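Beta-L-arabinobiosidase (Bacteroides thetaiotaomicron, PDB 5MQR) probably hydrolyses glycosidic bonds in complex plant pectin, with an arabinobiosidase or arabinofuranosidase role and perhaps a sialidase-type activity as well. Local coordinates at residues T780-W785 with M847-R852; Y825-A830 with T855-V860. One frame throughout, in Å; residues are numbered along the deposited sequence.

Interaction 1 (T780-W785 with M847-R852); sequences TEYQRW and MRYGMR
Tyr782 presents one ring face to the edge of the Tyr849 ring in a T-shaped pair, with centroids 5.2 Å apart and planes at 86°. The leading atom is Tyr849 CE1, which stands off-centre over the face, 3.7 Å from Tyr782 CD1. With CG anti to the backbone nitrogen (chi1 -172°), Tyr782 reaches across toward helix 843-864, and its far end runs alongside the aliphatic part of Arg852. Tyr782 CE1 lies 3.6 Å from Arg852 CD, and Tyr782 OH is equally close to Arg852 CB. These long aromatic side chains bridge two helices whose local axes come no nearer than 13.4 Å and are inclined at 41°. Helix 820-839 also packs on both tyrosines, through Met826 and Ala830 on Tyr782 and Leu833 on Tyr849, within the MGH1-like glycoside hydrolase domain, consistent with the helical barrel of a six-hairpin glycosidase. Cutting Tyr782 back to an alanine is likely to leave the Tyr849 edge without its facing ring and the methylenes of Arg852 without the ring beside them. The guanidinium of Arg852 is held separately: NE forms a salt bridge with Glu786, while NH1 sits 3.6 Å above the centre of the Tyr849 ring. Next along the helix, exposed Gln783 borders the contact, its NE2 in loose contact with Tyr849 OH at 3.7 Å.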
# COMPACT_ATOMS: atom_id res chain seq x y z
N THR A 780 -47.02 -5.74 -1.80
CA THR A 780 -47.89 -6.79 -2.32
C THR A 780 -47.42 -8.17 -1.82
O THR A 780 -48.23 -8.98 -1.37
CB THR A 780 -47.96 -6.77 -3.87
OG1 THR A 780 -48.43 -5.49 -4.29
CG2 THR A 780 -48.90 -7.91 -4.42
N GLU A 781 -46.11 -8.44 -1.90
CA GLU A 781 -45.57 -9.69 -1.37
C GLU A 781 -45.89 -9.87 0.12
O GLU A 781 -46.41 -10.93 0.53
CB GLU A 781 -44.06 -9.78 -1.60
CG GLU A 781 -43.42 -11.04 -1.07
CD GLU A 781 -41.92 -11.09 -1.32
OE1 GLU A 781 -41.29 -10.02 -1.49
OE2 GLU A 781 -41.38 -12.23 -1.31
N TYR A 782 -45.57 -8.84 0.92
CA TYR A 782 -45.76 -8.88 2.37
C TYR A 782 -47.24 -9.19 2.71
O TYR A 782 -47.52 -10.10 3.49
CB TYR A 782 -45.34 -7.56 3.02
CG TYR A 782 -45.34 -7.64 4.52
CD1 TYR A 782 -46.53 -7.56 5.24
CD2 TYR A 782 -44.15 -7.80 5.23
CE1 TYR A 782 -46.52 -7.66 6.62
CE2 TYR A 782 -44.14 -7.89 6.60
CZ TYR A 782 -45.32 -7.82 7.30
OH TYR A 782 -45.30 -7.91 8.67
N GLN A 783 -48.15 -8.43 2.11
CA GLN A 783 -49.57 -8.56 2.40
C GLN A 783 -50.12 -9.96 2.07
O GLN A 783 -51.03 -10.44 2.76
CB GLN A 783 -50.38 -7.44 1.71
CG GLN A 783 -50.18 -6.06 2.35
CD GLN A 783 -50.88 -4.94 1.58
OE1 GLN A 783 -52.11 -4.92 1.47
NE2 GLN A 783 -50.12 -3.99 1.06
N ARG A 784 -49.56 -10.61 1.04
CA ARG A 784 -49.97 -11.95 0.65
C ARG A 784 -49.63 -12.92 1.78
O ARG A 784 -50.50 -13.65 2.25
CB ARG A 784 -49.35 -12.39 -0.69
CG ARG A 784 -49.72 -13.82 -1.07
CD ARG A 784 -49.17 -14.26 -2.43
NE ARG A 784 -47.78 -13.91 -2.68
CZ ARG A 784 -46.71 -14.47 -2.09
NH1 ARG A 784 -46.84 -15.40 -1.15
NH2 ARG A 784 -45.50 -14.06 -2.42
N TRP A 785 -48.38 -12.89 2.24
CA TRP A 785 -47.98 -13.73 3.37
C TRP A 785 -48.82 -13.48 4.63
O TRP A 785 -49.24 -14.40 5.31
CB TRP A 785 -46.48 -13.59 3.69
CG TRP A 785 -45.60 -14.26 2.68
CD1 TRP A 785 -44.67 -13.67 1.86
CD2 TRP A 785 -45.59 -15.65 2.36
NE1 TRP A 785 -44.08 -14.62 1.05
CE2 TRP A 785 -44.61 -15.84 1.35
CE3 TRP A 785 -46.29 -16.76 2.85
CZ2 TRP A 785 -44.33 -17.09 0.80
CZ3 TRP A 785 -46.02 -18.03 2.29
CH2 TRP A 785 -45.03 -18.18 1.28
N MSE A 847 -45.05 3.95 9.59
CA MSE A 847 -45.74 3.54 10.81
C MSE A 847 -46.45 2.21 10.64
O MSE A 847 -46.30 1.35 11.48
CB MSE A 847 -46.74 4.60 11.26
CG MSE A 847 -47.43 4.28 12.60
SE MSE A 847 -46.07 3.91 13.98
CE MSE A 847 -45.03 5.57 13.95
N ARG A 848 -47.24 2.05 9.58
CA ARG A 848 -47.94 0.76 9.31
C ARG A 848 -47.00 -0.46 9.43
O ARG A 848 -47.36 -1.46 10.07
CB ARG A 848 -48.61 0.74 7.93
CG ARG A 848 -50.00 1.35 7.90
CD ARG A 848 -50.61 1.30 6.51
NE ARG A 848 -50.10 2.36 5.63
CZ ARG A 848 -50.47 3.65 5.67
NH1 ARG A 848 -51.36 4.10 6.55
NH2 ARG A 848 -49.92 4.50 4.81
N TYR A 849 -45.82 -0.37 8.84
CA TYR A 849 -44.89 -1.49 8.86
C TYR A 849 -44.02 -1.54 10.11
O TYR A 849 -43.62 -2.62 10.50
CB TYR A 849 -44.06 -1.53 7.57
CG TYR A 849 -44.86 -2.07 6.42
CD1 TYR A 849 -44.97 -3.44 6.21
CD2 TYR A 849 -45.53 -1.22 5.55
CE1 TYR A 849 -45.72 -3.95 5.16
CE2 TYR A 849 -46.30 -1.71 4.50
CZ TYR A 849 -46.39 -3.08 4.31
OH TYR A 849 -47.14 -3.58 3.27
N GLY A 850 -43.72 -0.39 10.71
CA GLY A 850 -43.02 -0.32 11.99
C GLY A 850 -43.85 -0.95 13.11
O GLY A 850 -43.32 -1.63 13.96
N MSE A 851 -45.17 -0.72 13.09
CA MSE A 851 -46.09 -1.39 14.01
C MSE A 851 -46.10 -2.88 13.84
O MSE A 851 -46.20 -3.60 14.83
CB MSE A 851 -47.54 -1.00 13.77
CG MSE A 851 -47.85 0.41 14.24
SE MSE A 851 -47.74 0.60 16.19
CE MSE A 851 -48.93 -0.85 16.82
N ARG A 852 -46.05 -3.35 12.59
CA ARG A 852 -46.00 -4.80 12.31
C ARG A 852 -44.72 -5.42 12.85
O ARG A 852 -44.74 -6.54 13.37
CB ARG A 852 -46.12 -5.10 10.82
CG ARG A 852 -47.51 -4.89 10.27
CD ARG A 852 -47.39 -4.90 8.77
NE ARG A 852 -48.66 -5.10 8.10
CZ ARG A 852 -49.30 -4.22 7.33
NH1 ARG A 852 -48.85 -2.98 7.11
NH2 ARG A 852 -50.45 -4.59 6.77

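Interaction 2 (Y825-A830 with T855-V860); sequences YMYGNA and TLKSLV
Leu856 drives its CD1 methyl against the backbone between Met826 and Tyr827, and this is the tight part of the contact. CD1 of Leu856 comes to 3.6 Å from Tyr827 N and 3.7 Å from Met826 C, and it also meets Met826 CB at 3.8 Å. The helices are close enough here for the CA atoms of Tyr827 and Leu856 to lie 5.7 Å apart. Here the joining is by an aliphatic methyl against main chain and Met826 CB. Toward the more open side the fit is looser. Tyr827 and Lys857 lie side by side and point the same way, each with CG anti to its own backbone nitrogen (chi1 170° and 172°), and their touching is confined to the base of the lysine: CB of Lys857 is 3.7 Å from Tyr827 CE1, obliquely placed against the ring. Beyond that the extended lysine chain leads away from helix 820-839 and carries NZ to a salt bridge with Asp898, so its charge is met outside this interface. The local axes are 9.3 Å apart and run nearly antiparallel, at 156°. Helices 820-839 and 843-864 follow one another across a short turn, forming an antiparallel helical hairpin, consistent with the alpha/alpha barrel expected of six-hairpin glycosidases.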
# COMPACT_ATOMS: atom_id res chain seq x y z
N TYR A 825 -38.39 -13.65 9.50
CA TYR A 825 -38.37 -13.14 8.15
C TYR A 825 -39.38 -12.00 7.99
O TYR A 825 -39.08 -10.96 7.39
CB TYR A 825 -38.70 -14.22 7.10
CG TYR A 825 -37.83 -15.45 6.99
CD1 TYR A 825 -36.57 -15.54 7.58
CD2 TYR A 825 -38.28 -16.53 6.25
CE1 TYR A 825 -35.80 -16.69 7.45
CE2 TYR A 825 -37.52 -17.67 6.11
CZ TYR A 825 -36.29 -17.76 6.72
OH TYR A 825 -35.57 -18.92 6.55
N MSE A 826 -40.57 -12.19 8.52
CA MSE A 826 -41.63 -11.20 8.40
C MSE A 826 -41.30 -10.01 9.26
O MSE A 826 -41.50 -8.87 8.82
CB MSE A 826 -43.00 -11.78 8.68
CG MSE A 826 -43.36 -12.87 7.65
SE MSE A 826 -43.47 -12.21 5.81
CE MSE A 826 -45.10 -11.13 5.93
N TYR A 827 -40.73 -10.25 10.45
CA TYR A 827 -40.17 -9.15 11.25
C TYR A 827 -39.21 -8.30 10.39
O TYR A 827 -39.36 -7.08 10.29
CB TYR A 827 -39.44 -9.64 12.51
CG TYR A 827 -38.68 -8.54 13.17
CD1 TYR A 827 -39.33 -7.60 13.97
CD2 TYR A 827 -37.31 -8.39 12.96
CE1 TYR A 827 -38.63 -6.55 14.56
CE2 TYR A 827 -36.61 -7.35 13.55
CZ TYR A 827 -37.27 -6.43 14.35
OH TYR A 827 -36.55 -5.41 14.92
N GLY A 828 -38.23 -8.98 9.80
CA GLY A 828 -37.24 -8.35 8.92
C GLY A 828 -37.85 -7.59 7.76
O GLY A 828 -37.41 -6.47 7.46
N ASN A 829 -38.85 -8.18 7.11
CA ASN A 829 -39.50 -7.55 5.95
C ASN A 829 -40.27 -6.31 6.36
O ASN A 829 -40.19 -5.27 5.71
CB ASN A 829 -40.46 -8.49 5.24
CG ASN A 829 -39.76 -9.64 4.55
OD1 ASN A 829 -38.62 -9.52 4.11
ND2 ASN A 829 -40.46 -10.76 4.44
N ALA A 830 -40.98 -6.44 7.47
CA ALA A 830 -41.70 -5.32 8.08
C ALA A 830 -40.75 -4.19 8.44
O ALA A 830 -40.99 -3.05 8.09
CB ALA A 830 -42.48 -5.78 9.30
N THR A 855 -44.91 -5.54 16.69
CA THR A 855 -45.85 -6.63 17.00
C THR A 855 -45.14 -7.97 16.93
O THR A 855 -45.21 -8.72 17.88
CB THR A 855 -47.07 -6.63 16.04
OG1 THR A 855 -47.77 -5.39 16.16
CG2 THR A 855 -48.05 -7.77 16.36
N LEU A 856 -44.42 -8.23 15.84
CA LEU A 856 -43.77 -9.53 15.61
C LEU A 856 -42.58 -9.75 16.52
O LEU A 856 -42.35 -10.86 16.98
CB LEU A 856 -43.34 -9.68 14.16
CG LEU A 856 -44.49 -9.83 13.16
CD1 LEU A 856 -44.00 -9.66 11.73
CD2 LEU A 856 -45.18 -11.18 13.32
N LYS A 857 -41.79 -8.71 16.74
CA LYS A 857 -40.72 -8.78 17.72
C LYS A 857 -41.25 -9.26 19.09
O LYS A 857 -40.70 -10.20 19.68
CB LYS A 857 -40.05 -7.42 17.86
CG LYS A 857 -39.05 -7.35 18.99
CD LYS A 857 -38.19 -6.12 18.88
CE LYS A 857 -37.40 -5.97 20.16
NZ LYS A 857 -36.69 -4.69 20.11
N SER A 858 -42.31 -8.62 19.57
CA SER A 858 -42.94 -9.03 20.83
C SER A 858 -43.44 -10.46 20.82
O SER A 858 -43.19 -11.19 21.77
CB SER A 858 -44.09 -8.11 21.22
OG SER A 858 -43.53 -7.06 21.97
N LEU A 859 -44.10 -10.86 19.75
CA LEU A 859 -44.60 -12.24 19.65
C LEU A 859 -43.46 -13.25 19.62
O LEU A 859 -43.54 -14.26 20.29
CB LEU A 859 -45.49 -12.44 18.43
CG LEU A 859 -46.87 -11.78 18.52
CD1 LEU A 859 -47.54 -11.81 17.16
CD2 LEU A 859 -47.75 -12.48 19.55
N VAL A 860 -42.37 -12.98 18.90
CA VAL A 860 -41.26 -13.92 18.89
C VAL A 860 -40.65 -14.03 20.29
O VAL A 860 -40.37 -15.13 20.76
CB VAL A 860 -40.19 -13.57 17.83
CG1 VAL A 860 -38.95 -14.45 18.00
CG2 VAL A 860 -40.77 -13.78 16.45

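Interactions 1 and 2 share helix 843-864: its first turns face helix 768-788, while helix 820-839 packs along both parts. Their centres are 10 Å apart and they touch directly: Met826 CE lies 3.4 Å from Tyr782 CE2 and 3.6 Å from Trp785 CB, so the selenomethionine whose CB meets Leu856 in interaction 2 also packs into the aromatic side of interaction 1. The contact 825-830 with 855-860 is the buried one, largely aliphatic and close between neighbouring, nearly antiparallel helices. The contact 780-785 with 847-852 is only partly buried and spans a wider separation with aromatic rings and an arginine. In both, the charged group has its salt-bridge partner beyond the paired segments.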